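Local coordinates for 3-dehydroshikimate dehydratase (Pseudomonas putida, PDB 5HMQ), which converts 3-dehydroshikimate to protocatechuate with the loss of water, using a divalent metal ion, in the breakdown of quinate and shikimate, at residues Leu301-Asp306 / Pro362-Thr367. Sequence-based numbering, arbitrary orientation.
Sequences LEFAVD and PSLCAT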
# COMPACT_ATOMS: atom_id res chain seq x y z
N LEU C 301 -12.40 26.13 5.30
CA LEU C 301 -11.83 25.17 4.37
C LEU C 301 -11.01 25.92 3.33
O LEU C 301 -11.43 26.98 2.85
CB LEU C 301 -12.93 24.36 3.67
CG LEU C 301 -13.89 23.55 4.55
CD1 LEU C 301 -14.91 22.83 3.69
CD2 LEU C 301 -13.13 22.56 5.42
N GLU C 302 -9.83 25.40 3.03
CA GLU C 302 -8.94 25.99 2.03
C GLU C 302 -8.81 25.02 0.86
O GLU C 302 -8.33 23.89 1.03
CB GLU C 302 -7.57 26.31 2.62
CG GLU C 302 -6.63 27.00 1.63
CD GLU C 302 -5.25 27.28 2.21
OE1 GLU C 302 -5.01 26.94 3.38
OE2 GLU C 302 -4.41 27.84 1.48
N PHE C 303 -9.23 25.46 -0.33
CA PHE C 303 -9.15 24.65 -1.54
C PHE C 303 -8.01 25.13 -2.42
O PHE C 303 -7.80 26.34 -2.58
CB PHE C 303 -10.47 24.70 -2.32
CG PHE C 303 -11.56 23.85 -1.73
CD1 PHE C 303 -12.42 24.37 -0.77
CD2 PHE C 303 -11.73 22.54 -2.15
CE1 PHE C 303 -13.43 23.59 -0.24
CE2 PHE C 303 -12.74 21.76 -1.62
CZ PHE C 303 -13.59 22.28 -0.66
N ALA C 304 -7.28 24.18 -3.00
CA ALA C 304 -6.21 24.47 -3.93
C ALA C 304 -6.76 24.38 -5.35
O ALA C 304 -7.24 23.31 -5.77
CB ALA C 304 -5.04 23.50 -3.75
N VAL C 305 -6.70 25.49 -6.08
CA VAL C 305 -7.29 25.60 -7.41
C VAL C 305 -6.43 26.55 -8.24
O VAL C 305 -5.58 27.27 -7.71
CB VAL C 305 -8.75 26.12 -7.36
CG1 VAL C 305 -9.69 25.07 -6.81
CG2 VAL C 305 -8.82 27.40 -6.53
N ASP C 306 -6.68 26.57 -9.54
CA ASP C 306 -6.20 27.63 -10.41
C ASP C 306 -7.36 28.58 -10.70
O ASP C 306 -8.46 28.43 -10.16
CB ASP C 306 -5.57 27.05 -11.69
CG ASP C 306 -6.56 26.27 -12.55
OD1 ASP C 306 -7.77 26.29 -12.27
OD2 ASP C 306 -6.10 25.63 -13.53
N PRO C 362 -7.92 20.03 -8.26
CA PRO C 362 -8.78 20.77 -7.32
C PRO C 362 -9.09 19.90 -6.11
O PRO C 362 -9.64 18.81 -6.23
CB PRO C 362 -10.03 21.08 -8.14
CG PRO C 362 -10.04 20.08 -9.24
CD PRO C 362 -8.61 19.76 -9.54
N SER C 363 -8.73 20.40 -4.93
CA SER C 363 -8.72 19.56 -3.74
C SER C 363 -8.69 20.44 -2.50
O SER C 363 -8.41 21.64 -2.56
CB SER C 363 -7.52 18.61 -3.75
OG SER C 363 -6.32 19.34 -3.96
N LEU C 364 -8.97 19.81 -1.36
CA LEU C 364 -8.85 20.48 -0.07
C LEU C 364 -7.40 20.36 0.39
O LEU C 364 -6.93 19.27 0.72
CB LEU C 364 -9.79 19.86 0.96
CG LEU C 364 -9.83 20.54 2.33
CD1 LEU C 364 -10.52 21.89 2.24
CD2 LEU C 364 -10.51 19.65 3.36
N CYS C 365 -6.69 21.49 0.41
CA CYS C 365 -5.29 21.49 0.81
C CYS C 365 -5.09 21.82 2.28
O CYS C 365 -3.99 21.63 2.79
CB CYS C 365 -4.49 22.47 -0.05
SG CYS C 365 -4.95 24.20 0.15
N ALA C 366 -6.12 22.33 2.96
CA ALA C 366 -5.98 22.65 4.37
C ALA C 366 -7.35 22.84 5.00
O ALA C 366 -8.32 23.19 4.32
CB ALA C 366 -5.13 23.90 4.58
N THR C 367 -7.41 22.61 6.31
CA THR C 367 -8.59 22.86 7.12
C THR C 367 -8.18 23.61 8.37
O THR C 367 -7.29 23.15 9.10
CB THR C 367 -9.31 21.57 7.50
OG1 THR C 367 -9.75 20.89 6.32
CG2 THR C 367 -10.51 21.87 8.39
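The Phe303 ring takes a methyl of Leu364 over the centre of one face: CD1 of Leu364 lies 4.2 Å from the centroid of the Phe303 ring, 9° off its normal, a CH-pi contact. Ser363 O approaches the ring obliquely, and the Phe598 ring meets it with planes at about 50°. In Leu364, CG anti to the backbone N (chi1 -176°), together with chi2, brings CD1 over the neighbouring strand, where it also meets CB of Leu301 at 3.7 Å. Large apolar side chains suit the sheet face bearing Leu301, Phe303 and Leu364, since Ile524 and Met446 of the second glyoxalase-like module pack against it.

On the sheet face bearing Glu302, Ala304 and Ala366, the extended Glu302 runs its aliphatic part past Cys365, with CG of Glu302 3.6 Å from SG of Cys365. Its buried carboxylate has both oxygens hydrogen-bonded: OE1, close to the Ala366 methyl, to Tyr412 OH, and OE2 to Asn346 ND2. Small Cys365 and Ala366 let the long acid lie close against them.

Between the faces the backbones pair antiparallel. Ala304 N donates to Ser363 O at 2.8 Å, nearly along the C=O axis, and Glu302 N to Ala366 O at 3.0 Å. Glu302 O receives two N-H groups, from Cys365 N at 3.0 Å in the carbonyl plane and, weakly, from Ala366 N. Cys365, its psi turned to -13°, and Ala366 both face Glu302, a classic beta bulge in the pairing of strands 295-304 and 363-371 in the first VOC module.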